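Local coordinates for acid phosphatase (Bacillus anthracis, PDB 2I33), which hydrolyses phosphate monoesters as a magnesium-dependent class C acid phosphatase of the HAD superfamily, at the interface of chains A and B. Coordinates in Å, arbitrary orientation; residue numbers count along the deposited sequence, not the author numbering. Chains: chain A/B, Acid phosphatase.

Contact 1: the interface of chains A and B. Residues chain A 24-25, 28-29, 74-75, 78, 81-82; chain B 242-243, 245-248.
The end of helix 235-244 of chain B and the segment after it, turning at B:Asn245 and extended from B:Leu246 to B:Ser248, lie across helices 21-29 and 74-83 of chain A. A:Gln28 reads the backbone of B:Lys247 with both ends of its amide. OE1 accepts from B:Lys247 N at 2.8 Å, in the carbonyl plane and on a lone pair, nearly straight at the hydrogen (169°). NE2 gives an equally straight bond of 3.1 Å to B:Lys247 O, which lies in the amide plane. The same NE2 donates to the hydroxyl A:Ser74 OG at 3.0 Å, also close to that plane. The backbone of B:Lys247 thus sets the amide orientation, which A:Ser74 OG helps hold. B:Leu246, with CG anti to its carbonyl carbon (chi1 -70°), drops between the two helices: CD1 meets A:Val81 CG1 at 3.6 Å, the side chains crossing near a right angle, while CD2 reaches A:Leu25 CA at 3.9 Å. A:Leu25, its CG anti to the backbone N (chi1 -173°), forks over the helix end, CD2 against B:Arg242 CG and CD1 against B:Asn245 CB. The extended A:Lys82 brings CD to B:Ser248 CB (3.9 Å) and its amine NZ within 2.7 Å of a water shared with B:His243 O and B:Leu246 O; its direct bond to B:Leu246 O is weak. The C-terminal segment of one subunit is laid over helices 21-29, near the N-terminus, and 74-83 of the other.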
ATOM      1  N   ASP A  24      -4.608  -5.871  -9.646  1.00 25.69           N
ATOM      2  CA  ASP A  24      -6.063  -5.700  -9.536  1.00 26.72           C
ATOM      3  C   ASP A  24      -6.638  -6.668  -8.535  1.00 26.66           C
ATOM      4  O   ASP A  24      -7.491  -6.309  -7.716  1.00 26.93           O
ATOM      5  CB  ASP A  24      -6.738  -5.973 -10.879  1.00 27.01           C
ATOM      6  CG  ASP A  24      -6.474  -4.913 -11.907  1.00 27.26           C
ATOM      7  OD1 ASP A  24      -5.859  -3.871 -11.590  1.00 28.38           O
ATOM      8  OD2 ASP A  24      -6.892  -5.131 -13.067  1.00 29.16           O
ATOM      9  N   LEU A  25      -6.144  -7.887  -8.586  1.00 26.31           N
ATOM     10  CA  LEU A  25      -6.630  -8.946  -7.721  1.00 26.40           C
ATOM     11  C   LEU A  25      -6.300  -8.622  -6.258  1.00 27.00           C
ATOM     12  O   LEU A  25      -7.123  -8.777  -5.375  1.00 27.91           O
ATOM     13  CB  LEU A  25      -5.981 -10.248  -8.145  1.00 26.81           C
ATOM     14  CG  LEU A  25      -6.488 -11.495  -7.455  1.00 28.34           C
ATOM     15  CD1 LEU A  25      -7.970 -11.725  -7.687  1.00 28.76           C
ATOM     16  CD2 LEU A  25      -5.696 -12.617  -7.996  1.00 28.06           C
ATOM     17  N   GLN A  28      -8.603  -5.761  -5.145  1.00 28.18           N
ATOM     18  CA  GLN A  28      -9.988  -6.179  -4.978  1.00 29.15           C
ATOM     19  C   GLN A  28     -10.249  -7.168  -3.874  1.00 30.26           C
ATOM     20  O   GLN A  28     -11.366  -7.214  -3.337  1.00 32.27           O
ATOM     21  CB  GLN A  28     -10.500  -6.805  -6.267  1.00 29.66           C
ATOM     22  CG  GLN A  28     -10.777  -5.800  -7.295  1.00 32.95           C
ATOM     23  CD  GLN A  28     -11.823  -6.258  -8.290  1.00 36.91           C
ATOM     24  OE1 GLN A  28     -11.723  -7.345  -8.867  1.00 37.38           O
ATOM     25  NE2 GLN A  28     -12.845  -5.444  -8.482  1.00 36.11           N
ATOM     26  N   THR A  29      -9.269  -7.996  -3.559  1.00 28.41           N
ATOM     27  CA  THR A  29      -9.515  -9.106  -2.657  1.00 28.89           C
ATOM     28  C   THR A  29      -8.667  -9.088  -1.405  1.00 27.88           C
ATOM     29  O   THR A  29      -9.046  -9.737  -0.433  1.00 28.26           O
ATOM     30  CB  THR A  29      -9.357 -10.491  -3.332  1.00 28.99           C
ATOM     31  OG1 THR A  29      -7.979 -10.740  -3.579  1.00 27.93           O
ATOM     32  CG2 THR A  29     -10.129 -10.580  -4.643  1.00 28.81           C
ATOM     33  N   SER A  74     -12.152  -0.483  -8.732  1.00 29.18           N
ATOM     34  CA  SER A  74     -11.521  -1.684  -9.207  1.00 28.88           C
ATOM     35  C   SER A  74     -12.444  -2.536 -10.110  1.00 29.42           C
ATOM     36  O   SER A  74     -11.912  -3.221 -10.986  1.00 30.45           O
ATOM     37  CB  SER A  74     -10.901  -2.479  -8.058  1.00 30.54           C
ATOM     38  OG  SER A  74     -11.899  -2.923  -7.201  1.00 30.83           O
ATOM     39  N   PRO A  75     -13.799  -2.505  -9.946  1.00 28.84           N
ATOM     40  CA  PRO A  75     -14.604  -3.275 -10.928  1.00 28.19           C
ATOM     41  C   PRO A  75     -14.371  -2.856 -12.372  1.00 27.86           C
ATOM     42  O   PRO A  75     -14.523  -3.666 -13.286  1.00 28.61           O
ATOM     43  CB  PRO A  75     -16.038  -2.977 -10.531  1.00 28.91           C
ATOM     44  CG  PRO A  75     -15.928  -2.669  -9.030  1.00 29.17           C
ATOM     45  CD  PRO A  75     -14.663  -1.915  -8.897  1.00 28.83           C
ATOM     46  N   ALA A  78     -11.103  -4.579 -13.372  1.00 28.84           N
ATOM     47  CA  ALA A  78     -11.461  -5.987 -13.615  1.00 28.11           C
ATOM     48  C   ALA A  78     -12.089  -6.168 -15.001  1.00 28.00           C
ATOM     49  O   ALA A  78     -11.786  -7.108 -15.726  1.00 27.65           O
ATOM     50  CB  ALA A  78     -12.397  -6.494 -12.548  1.00 29.41           C
ATOM     51  N   VAL A  81      -9.375  -6.217 -17.582  1.00 26.48           N
ATOM     52  CA  VAL A  81      -8.768  -7.541 -17.636  1.00 27.06           C
ATOM     53  C   VAL A  81      -9.639  -8.528 -18.424  1.00 27.37           C
ATOM     54  O   VAL A  81      -9.146  -9.275 -19.274  1.00 26.92           O
ATOM     55  CB  VAL A  81      -8.493  -8.089 -16.208  1.00 28.04           C
ATOM     56  CG1 VAL A  81      -8.012  -9.529 -16.258  1.00 28.13           C
ATOM     57  CG2 VAL A  81      -7.483  -7.219 -15.484  1.00 27.42           C
ATOM     58  N   LYS A  82     -10.936  -8.529 -18.166  1.00 27.88           N
ATOM     59  CA  LYS A  82     -11.817  -9.487 -18.832  1.00 29.46           C
ATOM     60  C   LYS A  82     -12.000  -9.244 -20.331  1.00 28.22           C
ATOM     61  O   LYS A  82     -12.110 -10.190 -21.122  1.00 29.10           O
ATOM     62  CB  LYS A  82     -13.147  -9.521 -18.108  1.00 30.41           C
ATOM     63  CG  LYS A  82     -12.989 -10.095 -16.706  1.00 34.79           C
ATOM     64  CD  LYS A  82     -14.339 -10.293 -16.041  1.00 39.68           C
ATOM     65  CE  LYS A  82     -14.181 -10.631 -14.570  1.00 41.89           C
ATOM     66  NZ  LYS A  82     -15.508 -10.745 -13.886  1.00 43.08           N
TER
ATOM     67  N   ARG B 242      -7.600 -16.820 -10.380  1.00 24.74           N
ATOM     68  CA  ARG B 242      -7.310 -15.397 -10.382  1.00 25.33           C
ATOM     69  C   ARG B 242      -8.415 -14.651 -11.151  1.00 26.09           C
ATOM     70  O   ARG B 242      -8.969 -13.672 -10.633  1.00 26.52           O
ATOM     71  CB  ARG B 242      -5.943 -15.178 -10.997  1.00 24.32           C
ATOM     72  CG  ARG B 242      -4.810 -15.554 -10.101  1.00 24.31           C
ATOM     73  CD  ARG B 242      -3.511 -15.414 -10.868  1.00 26.15           C
ATOM     74  NE  ARG B 242      -2.335 -15.817 -10.114  1.00 27.17           N
ATOM     75  CZ  ARG B 242      -1.091 -15.492 -10.456  1.00 28.50           C
ATOM     76  NH1 ARG B 242      -0.857 -14.815 -11.574  1.00 28.96           N
ATOM     77  NH2 ARG B 242      -0.079 -15.836  -9.683  1.00 29.11           N
ATOM     78  N   HIS B 243      -8.768 -15.123 -12.345  1.00 26.19           N
ATOM     79  CA  HIS B 243      -9.770 -14.432 -13.153  1.00 27.29           C
ATOM     80  C   HIS B 243     -11.133 -14.467 -12.488  1.00 27.62           C
ATOM     81  O   HIS B 243     -11.860 -13.487 -12.509  1.00 27.61           O
ATOM     82  CB  HIS B 243      -9.856 -15.014 -14.565  1.00 27.46           C
ATOM     83  CG  HIS B 243      -8.712 -14.629 -15.442  1.00 28.37           C
ATOM     84  ND1 HIS B 243      -8.781 -13.593 -16.350  1.00 32.63           N
ATOM     85  CD2 HIS B 243      -7.471 -15.149 -15.562  1.00 28.76           C
ATOM     86  CE1 HIS B 243      -7.625 -13.492 -16.987  1.00 32.56           C
ATOM     87  NE2 HIS B 243      -6.812 -14.424 -16.522  1.00 32.10           N
ATOM     88  N   ASN B 245     -11.907 -14.454  -9.427  1.00 26.67           N
ATOM     89  CA  ASN B 245     -11.988 -13.601  -8.239  1.00 27.61           C
ATOM     90  C   ASN B 245     -11.884 -12.124  -8.525  1.00 28.52           C
ATOM     91  O   ASN B 245     -11.915 -11.322  -7.606  1.00 28.69           O
ATOM     92  CB  ASN B 245     -10.945 -14.019  -7.215  1.00 27.24           C
ATOM     93  CG  ASN B 245     -11.392 -15.187  -6.436  1.00 30.40           C
ATOM     94  OD1 ASN B 245     -12.054 -15.030  -5.397  1.00 33.16           O
ATOM     95  ND2 ASN B 245     -11.133 -16.379  -6.959  1.00 29.78           N
ATOM     96  N   LEU B 246     -11.775 -11.768  -9.791  1.00 29.15           N
ATOM     97  CA  LEU B 246     -11.935 -10.379 -10.180  1.00 30.03           C
ATOM     98  C   LEU B 246     -13.435 -10.127 -10.265  1.00 30.26           C
ATOM     99  O   LEU B 246     -14.206 -10.989 -10.726  1.00 31.78           O
ATOM    100  CB  LEU B 246     -11.276 -10.130 -11.521  1.00 30.60           C
ATOM    101  CG  LEU B 246      -9.763 -10.190 -11.497  1.00 32.89           C
ATOM    102  CD1 LEU B 246      -9.249 -10.183 -12.952  1.00 35.26           C
ATOM    103  CD2 LEU B 246      -9.230  -9.044 -10.673  1.00 35.53           C
ATOM    104  N   LYS B 247     -13.848  -8.966  -9.794  1.00 29.66           N
ATOM    105  CA  LYS B 247     -15.241  -8.576  -9.830  1.00 31.32           C
ATOM    106  C   LYS B 247     -15.357  -7.437 -10.836  1.00 30.55           C
ATOM    107  O   LYS B 247     -14.899  -6.353 -10.548  1.00 31.15           O
ATOM    108  CB  LYS B 247     -15.676  -8.082  -8.449  1.00 31.83           C
ATOM    109  N   SER B 248     -15.924  -7.714 -12.001  1.00 31.65           N
ATOM    110  CA  SER B 248     -16.204  -6.690 -13.008  1.00 32.91           C
ATOM    111  C   SER B 248     -17.549  -6.028 -12.695  1.00 34.02           C
ATOM    112  O   SER B 248     -18.155  -6.293 -11.638  1.00 35.76           O
ATOM    113  CB  SER B 248     -16.182  -7.325 -14.404  1.00 33.13           C
ATOM    114  OG  SER B 248     -16.439  -6.376 -15.427  1.00 33.95           O
TER
HETATM  115  O   HOH W   1     -14.648 -12.930 -12.508  1.00 48.09           O

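Contact 2: the interface of chains A and B. Residues chain A 182, 200, 204-205, 207-208, 211-213; chain B 32, 34-36, 38-39, 42-43.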
ATOM      1  N   LEU A 182       0.824  10.359  -5.831  1.00 27.18           N
ATOM      2  CA  LEU A 182       1.639  11.443  -5.258  1.00 26.76           C
ATOM      3  C   LEU A 182       1.122  12.798  -5.679  1.00 25.94           C
ATOM      4  O   LEU A 182       1.222  13.743  -4.919  1.00 25.93           O
ATOM      5  CB  LEU A 182       3.105  11.315  -5.649  1.00 26.92           C
ATOM      6  CG  LEU A 182       3.836  10.131  -5.039  1.00 26.87           C
ATOM      7  CD1 LEU A 182       5.242  10.057  -5.592  1.00 29.88           C
ATOM      8  CD2 LEU A 182       3.782  10.177  -3.547  1.00 28.62           C
ATOM      9  N   VAL A 200       9.856  11.945  -2.882  1.00 25.53           N
ATOM     10  CA  VAL A 200       9.312  11.217  -1.765  1.00 25.48           C
ATOM     11  C   VAL A 200      10.343  11.158  -0.621  1.00 25.75           C
ATOM     12  O   VAL A 200      10.041  11.472   0.524  1.00 26.56           O
ATOM     13  CB  VAL A 200       8.890   9.806  -2.214  1.00 25.24           C
ATOM     14  CG1 VAL A 200       8.597   8.929  -1.017  1.00 27.55           C
ATOM     15  CG2 VAL A 200       7.691   9.912  -3.123  1.00 24.23           C
ATOM     16  N   LYS A 204       9.998  12.694   3.143  1.00 27.58           N
ATOM     17  CA  LYS A 204       9.679  11.460   3.847  1.00 26.96           C
ATOM     18  C   LYS A 204       8.929  11.708   5.154  1.00 26.81           C
ATOM     19  O   LYS A 204       8.034  10.931   5.493  1.00 27.51           O
ATOM     20  CB  LYS A 204      10.937  10.617   4.089  1.00 27.95           C
ATOM     21  CG  LYS A 204      11.975  11.232   4.981  1.00 28.83           C
ATOM     22  CD  LYS A 204      13.167  10.324   5.133  1.00 30.83           C
ATOM     23  CE  LYS A 204      14.138  10.850   6.153  1.00 34.13           C
ATOM     24  NZ  LYS A 204      14.781  12.128   5.763  1.00 37.39           N
ATOM     25  N   ALA A 205       9.283  12.784   5.872  1.00 27.09           N
ATOM     26  CA  ALA A 205       8.596  13.096   7.142  1.00 27.44           C
ATOM     27  C   ALA A 205       7.113  13.451   6.998  1.00 27.73           C
ATOM     28  O   ALA A 205       6.358  13.406   7.986  1.00 29.37           O
ATOM     29  CB  ALA A 205       9.310  14.209   7.854  1.00 27.71           C
ATOM     30  N   PHE A 207       4.808  11.911   5.170  1.00 27.12           N
ATOM     31  CA  PHE A 207       3.900  10.821   4.945  1.00 26.58           C
ATOM     32  C   PHE A 207       3.463  10.234   6.246  1.00 27.10           C
ATOM     33  O   PHE A 207       4.275   9.922   7.093  1.00 27.89           O
ATOM     34  CB  PHE A 207       4.494   9.793   3.988  1.00 26.68           C
ATOM     35  CG  PHE A 207       4.738  10.370   2.639  1.00 25.19           C
ATOM     36  CD1 PHE A 207       3.682  10.605   1.765  1.00 27.43           C
ATOM     37  CD2 PHE A 207       6.013  10.728   2.259  1.00 27.18           C
ATOM     38  CE1 PHE A 207       3.928  11.198   0.537  1.00 28.17           C
ATOM     39  CE2 PHE A 207       6.249  11.290   1.030  1.00 29.30           C
ATOM     40  CZ  PHE A 207       5.195  11.504   0.180  1.00 27.40           C
ATOM     41  N   GLY A 208       2.152  10.172   6.411  1.00 28.19           N
ATOM     42  CA  GLY A 208       1.577   9.841   7.688  1.00 28.41           C
ATOM     43  C   GLY A 208       1.433  11.018   8.616  1.00 29.29           C
ATOM     44  O   GLY A 208       0.965  10.848   9.719  1.00 30.32           O
ATOM     45  N   PHE A 211       0.445  14.137   4.598  1.00 26.80           N
ATOM     46  CA  PHE A 211       0.078  13.427   3.400  1.00 26.66           C
ATOM     47  C   PHE A 211      -0.224  12.020   3.817  1.00 27.25           C
ATOM     48  O   PHE A 211       0.673  11.340   4.282  1.00 28.44           O
ATOM     49  CB  PHE A 211       1.241  13.356   2.416  1.00 26.80           C
ATOM     50  CG  PHE A 211       1.722  14.679   1.935  1.00 27.14           C
ATOM     51  CD1 PHE A 211       0.934  15.814   1.998  1.00 27.27           C
ATOM     52  CD2 PHE A 211       3.006  14.800   1.424  1.00 27.41           C
ATOM     53  CE1 PHE A 211       1.423  17.029   1.542  1.00 27.78           C
ATOM     54  CE2 PHE A 211       3.465  15.974   0.959  1.00 27.33           C
ATOM     55  CZ  PHE A 211       2.692  17.098   1.031  1.00 26.58           C
ATOM     56  N   ILE A 212      -1.472  11.614   3.645  1.00 27.02           N
ATOM     57  CA  ILE A 212      -1.908  10.291   3.990  1.00 27.85           C
ATOM     58  C   ILE A 212      -2.072   9.554   2.682  1.00 27.38           C
ATOM     59  O   ILE A 212      -2.917   9.897   1.849  1.00 27.42           O
ATOM     60  CB  ILE A 212      -3.214  10.297   4.787  1.00 28.58           C
ATOM     61  CG1 ILE A 212      -3.097  11.281   5.958  1.00 30.48           C
ATOM     62  CG2 ILE A 212      -3.543   8.867   5.216  1.00 29.93           C
ATOM     63  CD1 ILE A 212      -2.022  10.947   6.967  1.00 31.03           C
ATOM     64  N   ILE A 213      -1.239   8.548   2.501  1.00 28.28           N
ATOM     65  CA  ILE A 213      -1.185   7.819   1.233  1.00 27.82           C
ATOM     66  C   ILE A 213      -1.830   6.456   1.340  1.00 28.03           C
ATOM     67  O   ILE A 213      -1.754   5.820   2.390  1.00 27.42           O
ATOM     68  CB  ILE A 213       0.267   7.721   0.712  1.00 28.54           C
ATOM     69  CG1 ILE A 213       0.303   7.078  -0.682  1.00 30.54           C
ATOM     70  CG2 ILE A 213       1.183   7.075   1.734  1.00 29.00           C
ATOM     71  CD1 ILE A 213       1.406   7.526  -1.494  1.00 34.38           C
TER
ATOM     72  N   GLU B  32       4.946   6.097  -4.774  1.00 26.12           N
ATOM     73  CA  GLU B  32       3.834   5.865  -3.850  1.00 26.90           C
ATOM     74  C   GLU B  32       4.179   4.711  -2.943  1.00 25.82           C
ATOM     75  O   GLU B  32       3.877   4.733  -1.760  1.00 27.19           O
ATOM     76  CB  GLU B  32       2.549   5.554  -4.607  1.00 27.66           C
ATOM     77  CG  GLU B  32       1.947   6.755  -5.312  1.00 27.21           C
ATOM     78  CD  GLU B  32       2.574   7.163  -6.666  1.00 26.19           C
ATOM     79  OE1 GLU B  32       3.600   6.596  -7.114  1.00 26.24           O
ATOM     80  OE2 GLU B  32       1.998   8.105  -7.265  1.00 26.70           O
ATOM     81  N   LYS B  34       7.214   3.832  -2.015  1.00 27.10           N
ATOM     82  CA  LYS B  34       8.173   4.320  -1.031  1.00 27.70           C
ATOM     83  C   LYS B  34       7.470   5.157   0.027  1.00 27.63           C
ATOM     84  O   LYS B  34       7.765   5.039   1.218  1.00 28.22           O
ATOM     85  CB  LYS B  34       9.281   5.097  -1.696  1.00 28.67           C
ATOM     86  CG  LYS B  34      10.070   4.305  -2.750  1.00 31.76           C
ATOM     87  CD  LYS B  34      11.079   5.175  -3.470  1.00 37.60           C
ATOM     88  N   ALA B  35       6.517   5.984  -0.392  1.00 26.81           N
ATOM     89  CA  ALA B  35       5.804   6.885   0.551  1.00 27.01           C
ATOM     90  C   ALA B  35       5.028   6.055   1.574  1.00 26.39           C
ATOM     91  O   ALA B  35       4.830   6.443   2.739  1.00 26.36           O
ATOM     92  CB  ALA B  35       4.869   7.796  -0.184  1.00 27.47           C
ATOM     93  N   LEU B  36       4.447   4.953   1.101  1.00 26.02           N
ATOM     94  CA  LEU B  36       3.736   4.043   2.008  1.00 26.47           C
ATOM     95  C   LEU B  36       4.658   3.402   3.026  1.00 26.79           C
ATOM     96  O   LEU B  36       4.279   3.222   4.178  1.00 27.68           O
ATOM     97  CB  LEU B  36       3.014   2.976   1.193  1.00 26.60           C
ATOM     98  CG  LEU B  36       1.746   3.519   0.554  1.00 27.01           C
ATOM     99  CD1 LEU B  36       1.402   2.794  -0.765  1.00 27.77           C
ATOM    100  CD2 LEU B  36       0.587   3.440   1.474  1.00 27.17           C
ATOM    101  N   TYR B  38       7.540   4.861   4.118  1.00 26.71           N
ATOM    102  CA  TYR B  38       7.795   5.950   5.070  1.00 26.87           C
ATOM    103  C   TYR B  38       6.594   6.191   5.974  1.00 27.02           C
ATOM    104  O   TYR B  38       6.760   6.456   7.172  1.00 28.09           O
ATOM    105  CB  TYR B  38       8.122   7.213   4.321  1.00 26.56           C
ATOM    106  CG  TYR B  38       9.508   7.209   3.700  1.00 27.91           C
ATOM    107  CD1 TYR B  38      10.647   6.934   4.472  1.00 29.27           C
ATOM    108  CD2 TYR B  38       9.681   7.525   2.365  1.00 28.71           C
ATOM    109  CE1 TYR B  38      11.906   6.954   3.914  1.00 28.98           C
ATOM    110  CE2 TYR B  38      10.933   7.568   1.811  1.00 28.90           C
ATOM    111  CZ  TYR B  38      12.043   7.276   2.579  1.00 27.73           C
ATOM    112  OH  TYR B  38      13.296   7.322   1.991  1.00 31.05           O
ATOM    113  N   GLN B  39       5.389   6.176   5.411  1.00 27.07           N
ATOM    114  CA  GLN B  39       4.210   6.405   6.216  1.00 26.19           C
ATOM    115  C   GLN B  39       4.159   5.379   7.345  1.00 26.34           C
ATOM    116  O   GLN B  39       3.900   5.700   8.511  1.00 26.46           O
ATOM    117  CB  GLN B  39       2.945   6.276   5.377  1.00 26.64           C
ATOM    118  CG  GLN B  39       1.688   6.497   6.172  1.00 27.24           C
ATOM    119  CD  GLN B  39       0.536   6.851   5.260  1.00 29.26           C
ATOM    120  OE1 GLN B  39       0.358   7.994   4.941  1.00 28.01           O
ATOM    121  NE2 GLN B  39      -0.208   5.862   4.804  1.00 28.24           N
ATOM    122  N   ASN B  42       7.040   5.998   9.833  1.00 26.95           N
ATOM    123  CA  ASN B  42       6.772   7.225  10.585  1.00 26.46           C
ATOM    124  C   ASN B  42       5.723   7.025  11.661  1.00 27.08           C
ATOM    125  O   ASN B  42       5.853   7.483  12.798  1.00 27.72           O
ATOM    126  CB  ASN B  42       6.320   8.351   9.668  1.00 26.79           C
ATOM    127  CG  ASN B  42       7.431   8.866   8.801  1.00 27.68           C
ATOM    128  OD1 ASN B  42       8.630   8.636   9.069  1.00 28.50           O
ATOM    129  ND2 ASN B  42       7.054   9.557   7.715  1.00 27.81           N
ATOM    130  N   THR B  43       4.665   6.339  11.281  1.00 26.45           N
ATOM    131  CA  THR B  43       3.581   6.021  12.207  1.00 27.85           C
ATOM    132  C   THR B  43       4.109   5.104  13.295  1.00 28.58           C
ATOM    133  O   THR B  43       3.823   5.266  14.471  1.00 29.31           O
ATOM    134  CB  THR B  43       2.402   5.382  11.456  1.00 28.28           C
ATOM    135  OG1 THR B  43       1.995   6.296  10.423  1.00 29.05           O
ATOM    136  CG2 THR B  43       1.233   5.104  12.410  1.00 30.66           C
TER
HETATM  137  O   HOH W   2       2.197   8.975  11.257  1.00 24.56           O
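Helix 31-54 of chain B packs against a chain A surface built from helix 193-202, the 3-10 helices 182-184 and 204-206, the following loop at A:Phe207 and A:Gly208, and strand 211-213. B:Gln39 treats A:Ile213 as a neighbouring strand would: OE1 accepts from A:Ile213 N at 3.0 Å and NE2 donates to A:Ile213 O at 2.9 Å, each bond in the plane of its acceptor carbonyl and on a lone pair. CG anti to the backbone N (chi1 180°) and an extended chain carry the amide out to that backbone. One turn on, B:Asn42 uses ND2 twice, with both acceptors in its amide plane: A:Phe207 O at 2.9 Å, almost straight (175°), and A:Lys204 O at 2.8 Å, more bent (145°) and approached from above the carbonyl plane. These paired bonds fix the rotation of both amides. Toward the start of the helix from these amides the contact is largely apolar. B:Ala35 CB sits over the centre of the A:Phe207 ring, 3.5 Å from its centroid, and A:Lys204 CB caps a face of the B:Tyr38 ring in the same way, while A:Val200 CG1 lies at that ring's edge. A:Ile213 CD1 also reaches B:Ala35 CB, and the A:Ile213 side chain crosses that of B:Leu36 at about a right angle, CG2 against CD2 at 3.7 Å. At the other end B:Glu32, bent at its second torsion, turns its carboxylate OE2 to A:Leu182 N at 2.9 Å, met from above the carboxylate plane. The site flanks the HAD core: A:Leu182 follows closely on the magnesium ligand A:Asp180, whereas the partner supplies one long N-terminal helix.

The centres of the C-alpha atoms of contact 1 and contact 2 lie about 27 Å apart along one two-fold symmetric interface, and each has a chain-exchanged twin. They share no residue, but helices 21-29 and 31-54 are consecutive: in contact 1 chain A supplies the first, in contact 2 chain B the second. Each subunit therefore uses its N-terminal helical region in both, once, together with helix 74-83, to receive the partner's C-terminal segment and once to pack against its core. Such reciprocal contacts, hiding about 450 Å² in each patch, are consistent with a stable dimer, though the structure alone does not establish one in solution.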